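Local coordinates for protein Hpr(Ser) kinase (Coxiella burnetii, PDB 3TQF) that probably phosphorylates a serine of the phosphocarrier protein HPr with ATP and removes that phosphate again, as bifunctional HPr kinase/phosphatases do, at residues 12-16 / 17-21; 70-73 / 74-77; 139-142 / 143-147. One frame throughout, in Å; residues are numbered along the deposited sequence.

Interaction 1 (12-16 / 17-21); sequences LVIDK and MGVLI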
loop_
_atom_site.group_PDB
_atom_site.type_symbol
_atom_site.label_atom_id
_atom_site.label_comp_id
_atom_site.label_asym_id
_atom_site.label_seq_id
_atom_site.Cartn_x
_atom_site.Cartn_y
_atom_site.Cartn_z
ATOM N N LEU A 12 -17.686 -0.358 -8.602
ATOM C CA LEU A 12 -17.345 0.601 -7.559
ATOM C C LEU A 12 -17.637 2.012 -8.056
ATOM O O LEU A 12 -17.598 2.271 -9.260
ATOM C CB LEU A 12 -15.861 0.483 -7.210
ATOM C CG LEU A 12 -15.359 -0.910 -6.813
ATOM C CD1 LEU A 12 -13.939 -1.123 -7.264
ATOM C CD2 LEU A 12 -15.484 -1.114 -5.311
ATOM N N VAL A 13 -17.934 2.920 -7.129
ATOM C CA VAL A 13 -17.987 4.335 -7.452
ATOM C C VAL A 13 -16.650 4.941 -7.041
ATOM O O VAL A 13 -16.265 4.862 -5.871
ATOM C CB VAL A 13 -19.149 5.049 -6.746
ATOM C CG1 VAL A 13 -19.166 6.530 -7.117
ATOM C CG2 VAL A 13 -20.474 4.393 -7.113
ATOM N N ILE A 14 -15.938 5.511 -8.018
ATOM C CA ILE A 14 -14.631 6.115 -7.808
ATOM C C ILE A 14 -14.601 7.498 -8.434
ATOM O O ILE A 14 -14.729 7.633 -9.648
ATOM C CB ILE A 14 -13.513 5.297 -8.464
ATOM C CG1 ILE A 14 -13.552 3.839 -7.995
ATOM C CG2 ILE A 14 -12.163 5.922 -8.154
ATOM C CD1 ILE A 14 -12.557 2.929 -8.723
ATOM N N ASP A 15 -14.427 8.521 -7.600
ATOM C CA ASP A 15 -14.388 9.914 -8.045
ATOM C C ASP A 15 -15.615 10.249 -8.891
ATOM O O ASP A 15 -15.493 10.822 -9.967
ATOM C CB ASP A 15 -13.088 10.180 -8.821
ATOM C CG ASP A 15 -12.843 11.662 -9.079
ATOM O OD1 ASP A 15 -13.334 12.504 -8.296
ATOM O OD2 ASP A 15 -12.159 11.984 -10.071
ATOM N N LYS A 16 -16.791 9.869 -8.396
ATOM C CA LYS A 16 -18.080 10.076 -9.088
ATOM C C LYS A 16 -18.323 9.145 -10.292
ATOM O O LYS A 16 -19.414 9.161 -10.859
ATOM C CB LYS A 16 -18.262 11.537 -9.537
ATOM C CG LYS A 16 -18.061 12.600 -8.455
ATOM C CD LYS A 16 -19.357 12.959 -7.727
ATOM C CE LYS A 16 -19.495 14.475 -7.490
ATOM N NZ LYS A 16 -18.240 15.123 -7.004
HETATM N N MSE A 17 -17.328 8.344 -10.669
HETATM C CA MSE A 17 -17.425 7.450 -11.821
HETATM C C MSE A 17 -17.765 6.021 -11.395
HETATM O O MSE A 17 -17.031 5.401 -10.629
HETATM C CB MSE A 17 -16.091 7.392 -12.570
HETATM C CG MSE A 17 -15.462 8.726 -12.928
HETATM SE SE MSE A 17 -16.091 9.399 -14.627
HETATM C CE MSE A 17 -17.725 10.267 -14.012
ATOM N N GLY A 18 -18.870 5.492 -11.905
ATOM C CA GLY A 18 -19.160 4.067 -11.796
ATOM C C GLY A 18 -18.187 3.271 -12.643
ATOM O O GLY A 18 -18.194 3.378 -13.865
ATOM N N VAL A 19 -17.353 2.475 -11.979
ATOM C CA VAL A 19 -16.250 1.767 -12.617
ATOM C C VAL A 19 -16.423 0.258 -12.475
ATOM O O VAL A 19 -16.553 -0.250 -11.364
ATOM C CB VAL A 19 -14.908 2.170 -11.981
ATOM C CG1 VAL A 19 -13.750 1.412 -12.629
ATOM C CG2 VAL A 19 -14.708 3.689 -12.080
ATOM N N LEU A 20 -16.431 -0.440 -13.611
ATOM C CA LEU A 20 -16.495 -1.901 -13.652
ATOM C C LEU A 20 -15.080 -2.477 -13.692
ATOM O O LEU A 20 -14.288 -2.081 -14.537
ATOM C CB LEU A 20 -17.246 -2.358 -14.906
ATOM C CG LEU A 20 -18.701 -1.916 -15.085
ATOM C CD1 LEU A 20 -19.196 -2.259 -16.477
ATOM C CD2 LEU A 20 -19.583 -2.562 -14.042
ATOM N N ILE A 21 -14.765 -3.407 -12.792
ATOM C CA ILE A 21 -13.443 -4.057 -12.774
ATOM C C ILE A 21 -13.534 -5.535 -13.155
ATOM O O ILE A 21 -14.317 -6.287 -12.580
ATOM C CB ILE A 21 -12.772 -3.984 -11.403
ATOM C CG1 ILE A 21 -12.723 -2.544 -10.883
ATOM C CG2 ILE A 21 -11.368 -4.533 -11.498
ATOM C CD1 ILE A 21 -11.585 -1.749 -11.434
#
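Ile14 and Val19 meet on one face of a tight beta hairpin, with CD1 of Ile14 lying 4.1 Å from CG2 of Val19. Strands 12-14 and 17-21 run antiparallel and are joined by a type I' turn from Ile14 to Met17. Leu12 and Val19 form a hydrogen-bonded pair: Leu12 N gives to Val19 O at 3.0 Å, and Val19 N to Leu12 O at 2.7 Å. Ile14 and Met17 close the end next to the turn, where Ile14 N reaches Met17 O at 2.8 Å. The return bond, from Met17 N to Ile14 O (2.9 Å), is bent to 153° and enters well above the carbonyl plane. The apolar face is well buried: CD1 of Leu12 comes within 4.1 Å of CG1 of Ile21, and helix 29-38 adds Leu36 against both Leu12 and Ile14. At the turn, Lys16 is the open side. The selenomethionine Met17, bent at chi2 (-88°) and again at chi3, folds CE back towards the Lys16 carbonyl and packs on Val149. Asp15 is salt-bridged to Arg153 of helix 141-165. The polar bonds between the two strands are thus all backbone, aliphatic contact belongs to the buried face, and charge to the turn, where Arg153 probably favours an ionised Asp15.

Interaction 2 (70-73 / 74-77); sequences ILIT and GIGI
A classic beta bulge marks the end of the hairpin made by strands 69-72 and 76-79: Ile75 and Gly76 both stand opposite Ile72. The carbonyl of Ile72 is gripped twice, by Gly76 N at 2.8 Å in a nearly straight bond and by Ile75 N at 2.9 Å in a more bent one (136°). Ile72 N in turn gives to Gly76 O at 3.0 Å, completing the hydrogen-bonded pair. Gly74 in the turn and Gly76 in the bulge both have positive phi (108° and 101°), backbone angles that suit glycine. Within the bulge, the side chain of Ile75 runs alongside that of Ile72, pointing the same way; its extended chi2 carries CD1 to 3.7 Å from CG2 of Ile72. Ile72 also packs on Ser30, Glu31 and Leu34 of helix 29-38, so the hairpin leans on the helix that carries part of the probable P-loop. Another subunit lies close by, where Ile75 meets Phe133 of the second subunit and Leu71 meets Pro113 of the same subunit. Leu71 and Ile77 form the adjacent non-hydrogen-bonded pair, with their methyls meeting: CD1 of Leu71 lies 4.2 Å from CD1 of Ile77.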
loop_
_atom_site.group_PDB
_atom_site.type_symbol
_atom_site.label_atom_id
_atom_site.label_comp_id
_atom_site.label_asym_id
_atom_site.label_seq_id
_atom_site.Cartn_x
_atom_site.Cartn_y
_atom_site.Cartn_z
ATOM N N ILE A 70 -18.376 -8.469 0.616
ATOM C CA ILE A 70 -17.227 -8.766 -0.241
ATOM C C ILE A 70 -16.588 -10.046 0.271
ATOM O O ILE A 70 -16.493 -10.241 1.475
ATOM C CB ILE A 70 -16.163 -7.643 -0.160
ATOM C CG1 ILE A 70 -16.561 -6.456 -1.028
ATOM C CG2 ILE A 70 -14.786 -8.134 -0.601
ATOM C CD1 ILE A 70 -15.511 -5.340 -1.035
ATOM N N LEU A 71 -16.156 -10.911 -0.637
ATOM C CA LEU A 71 -15.420 -12.113 -0.263
ATOM C C LEU A 71 -13.945 -11.939 -0.615
ATOM O O LEU A 71 -13.606 -11.577 -1.745
ATOM C CB LEU A 71 -15.994 -13.336 -0.980
ATOM C CG LEU A 71 -15.279 -14.673 -0.745
ATOM C CD1 LEU A 71 -15.407 -15.117 0.707
ATOM C CD2 LEU A 71 -15.825 -15.744 -1.678
ATOM N N ILE A 72 -13.075 -12.185 0.362
ATOM C CA ILE A 72 -11.631 -12.159 0.156
ATOM C C ILE A 72 -11.048 -13.416 0.781
ATOM O O ILE A 72 -11.205 -13.644 1.979
ATOM C CB ILE A 72 -10.987 -10.920 0.800
ATOM C CG1 ILE A 72 -11.457 -9.645 0.091
ATOM C CG2 ILE A 72 -9.470 -11.014 0.748
ATOM C CD1 ILE A 72 -10.828 -8.380 0.635
ATOM N N THR A 73 -10.388 -14.237 -0.031
ATOM C CA THR A 73 -9.878 -15.513 0.447
ATOM C C THR A 73 -8.832 -15.273 1.525
ATOM O O THR A 73 -7.928 -14.465 1.357
ATOM C CB THR A 73 -9.290 -16.365 -0.695
ATOM O OG1 THR A 73 -8.284 -15.615 -1.384
ATOM C CG2 THR A 73 -10.393 -16.772 -1.686
ATOM N N GLY A 74 -8.983 -15.970 2.643
ATOM C CA GLY A 74 -8.163 -15.741 3.825
ATOM C C GLY A 74 -8.976 -15.070 4.910
ATOM O O GLY A 74 -8.894 -15.447 6.072
ATOM N N ILE A 75 -9.762 -14.071 4.515
ATOM C CA ILE A 75 -10.627 -13.333 5.426
ATOM C C ILE A 75 -12.008 -13.967 5.483
ATOM O O ILE A 75 -12.541 -14.219 6.568
ATOM C CB ILE A 75 -10.794 -11.873 4.976
ATOM C CG1 ILE A 75 -9.431 -11.184 4.867
ATOM C CG2 ILE A 75 -11.691 -11.120 5.947
ATOM C CD1 ILE A 75 -9.496 -9.784 4.268
ATOM N N GLY A 76 -12.577 -14.218 4.306
ATOM C CA GLY A 76 -13.953 -14.697 4.174
ATOM C C GLY A 76 -14.871 -13.554 3.783
ATOM O O GLY A 76 -14.491 -12.687 3.007
ATOM N N ILE A 77 -16.077 -13.543 4.331
ATOM C CA ILE A 77 -17.035 -12.480 4.056
ATOM C C ILE A 77 -16.692 -11.216 4.846
ATOM O O ILE A 77 -16.231 -11.292 5.984
ATOM C CB ILE A 77 -18.473 -12.937 4.387
ATOM C CG1 ILE A 77 -18.923 -14.004 3.386
ATOM C CG2 ILE A 77 -19.448 -11.767 4.357
ATOM C CD1 ILE A 77 -19.046 -13.487 1.958
#

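Interaction 3 (139-142 / 143-147); sequences RNLP and LLIET
The flat amide of Asn140 has CB of Leu143 near its oxygen, 3.6 Å from OD1, and the two side chains pass at a slant. Asn140 is the N-cap of helix 141-165, and the contact spans the cap and roughly the first two turns. The other flat group, the guanidinium of Arg139, leads away from the helix: NH1 makes a salt bridge to Glu31 of the third subunit and NH2 a hydrogen bond to Asn26 of that subunit. NH1 also has a long, weak ion pair with a bound phosphate. Arg139 packs on Gly28 of the third subunit as well, which places it beside that subunit's probable P-loop. Pro142 presents its ring to Leu32 and Ala35 of helix 29-38. As the second residue of the helix it suits a turn where no backbone N-H is needed for a bond to a preceding carbonyl.

Regular helical bonding starts at the cap. Leu144 N gives to Asn140 O at 3.1 Å, in the carbonyl plane, and Ile145 N to Leu141 O at 2.9 Å. Glu146 N follows with Pro142 O, also at 2.9 Å. On the buried side, Leu141 and Ile145 lie alongside one another. With CG of Leu141 swung opposite its backbone N (chi1 -177°), CD1 reaches to 3.8 Å from CG1 of Ile145. Both side chains touch Leu32, and Ile145 continues onto Ile99 and Leu101 of the central sheet. Leu144 turns back over the cap, where its CD1 comes to 3.7 Å from Arg139 O, and it also packs on Leu34 of the third subunit. The extended chain of Glu146 carries its carboxylate to a salt bridge with Arg39 and a hydrogen bond with His41. Next in the series, Leu143 O accepts two bonds from opposite faces of its plane, from Thr147 N at 2.9 Å and from Thr147 OG1 at 2.6 Å.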
loop_
_atom_site.group_PDB
_atom_site.type_symbol
_atom_site.label_atom_id
_atom_site.label_comp_id
_atom_site.label_asym_id
_atom_site.label_seq_id
_atom_site.Cartn_x
_atom_site.Cartn_y
_atom_site.Cartn_z
ATOM N N ARG A 139 2.838 -2.391 -6.837
ATOM C CA ARG A 139 3.164 -1.024 -7.242
ATOM C C ARG A 139 2.057 -0.080 -6.778
ATOM O O ARG A 139 1.877 1.007 -7.335
ATOM C CB ARG A 139 3.342 -0.927 -8.759
ATOM C CG ARG A 139 4.409 -1.847 -9.305
ATOM C CD ARG A 139 4.841 -1.444 -10.698
ATOM N NE ARG A 139 5.845 -2.365 -11.220
ATOM C CZ ARG A 139 6.400 -2.272 -12.423
ATOM N NH1 ARG A 139 6.063 -1.292 -13.254
ATOM N NH2 ARG A 139 7.304 -3.166 -12.800
ATOM N N ASN A 140 1.333 -0.505 -5.743
ATOM C CA ASN A 140 0.219 0.249 -5.183
ATOM C C ASN A 140 -0.902 0.380 -6.201
ATOM O O ASN A 140 -1.315 1.481 -6.556
ATOM C CB ASN A 140 0.686 1.618 -4.661
ATOM C CG ASN A 140 -0.122 2.100 -3.449
ATOM O OD1 ASN A 140 -1.353 1.925 -3.373
ATOM N ND2 ASN A 140 0.578 2.709 -2.489
ATOM N N LEU A 141 -1.403 -0.771 -6.642
ATOM C CA LEU A 141 -2.499 -0.851 -7.614
ATOM C C LEU A 141 -3.732 -0.005 -7.259
ATOM O O LEU A 141 -4.340 0.578 -8.149
ATOM C CB LEU A 141 -2.905 -2.314 -7.827
ATOM C CG LEU A 141 -3.995 -2.615 -8.858
ATOM C CD1 LEU A 141 -3.596 -2.146 -10.241
ATOM C CD2 LEU A 141 -4.300 -4.105 -8.868
ATOM N N PRO A 142 -4.112 0.064 -5.970
ATOM C CA PRO A 142 -5.252 0.921 -5.638
ATOM C C PRO A 142 -5.028 2.370 -6.033
ATOM O O PRO A 142 -5.921 2.999 -6.605
ATOM C CB PRO A 142 -5.356 0.797 -4.119
ATOM C CG PRO A 142 -4.763 -0.522 -3.814
ATOM C CD PRO A 142 -3.647 -0.695 -4.796
ATOM N N LEU A 143 -3.838 2.889 -5.742
ATOM C CA LEU A 143 -3.503 4.263 -6.096
ATOM C C LEU A 143 -3.470 4.422 -7.611
ATOM O O LEU A 143 -3.874 5.453 -8.133
ATOM C CB LEU A 143 -2.155 4.665 -5.491
ATOM C CG LEU A 143 -1.653 6.077 -5.804
ATOM C CD1 LEU A 143 -2.523 7.122 -5.145
ATOM C CD2 LEU A 143 -0.211 6.226 -5.368
ATOM N N LEU A 144 -2.991 3.399 -8.310
ATOM C CA LEU A 144 -2.885 3.458 -9.759
ATOM C C LEU A 144 -4.257 3.509 -10.408
ATOM O O LEU A 144 -4.502 4.322 -11.296
ATOM C CB LEU A 144 -2.086 2.263 -10.288
ATOM C CG LEU A 144 -0.628 2.164 -9.809
ATOM C CD1 LEU A 144 0.099 1.059 -10.550
ATOM C CD2 LEU A 144 0.092 3.483 -9.968
ATOM N N ILE A 145 -5.153 2.648 -9.942
ATOM C CA ILE A 145 -6.523 2.592 -10.448
ATOM C C ILE A 145 -7.298 3.858 -10.098
ATOM O O ILE A 145 -8.062 4.362 -10.911
ATOM C CB ILE A 145 -7.252 1.355 -9.901
ATOM C CG1 ILE A 145 -6.630 0.080 -10.480
ATOM C CG2 ILE A 145 -8.750 1.406 -10.227
ATOM C CD1 ILE A 145 -6.889 -0.121 -11.955
ATOM N N GLU A 146 -7.099 4.379 -8.896
ATOM C CA GLU A 146 -7.715 5.654 -8.514
ATOM C C GLU A 146 -7.240 6.780 -9.420
ATOM O O GLU A 146 -8.028 7.618 -9.841
ATOM C CB GLU A 146 -7.399 5.998 -7.054
ATOM C CG GLU A 146 -7.857 7.391 -6.626
ATOM C CD GLU A 146 -7.423 7.735 -5.225
ATOM O OE1 GLU A 146 -8.076 7.288 -4.264
ATOM O OE2 GLU A 146 -6.420 8.456 -5.078
ATOM N N THR A 147 -5.945 6.795 -9.709
ATOM C CA THR A 147 -5.350 7.814 -10.571
ATOM C C THR A 147 -5.829 7.665 -12.016
ATOM O O THR A 147 -6.103 8.660 -12.686
ATOM C CB THR A 147 -3.815 7.751 -10.521
ATOM O OG1 THR A 147 -3.387 7.812 -9.156
ATOM C CG2 THR A 147 -3.201 8.906 -11.285
#

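Overall arrangement
Along the chain the three contacts come in series: the hairpin of interaction 1, the hairpin of interaction 2, then the helix start of interaction 3. Interaction 1 belongs to the large mixed sheet and sits about 4 Å from the centre of the chain. The centre of interaction 3 is about 13 Å from that of interaction 1, and interaction 2, which within this chain forms its own two-stranded sheet, is centred about 21 Å from each. Helix 29-38 is the common element, since side chains of all three rest on it. Interactions 2 and 3 also face other subunits, so this helix, which begins with residues of the probable P-loop, links the core to the oligomer interfaces and is itself part of one.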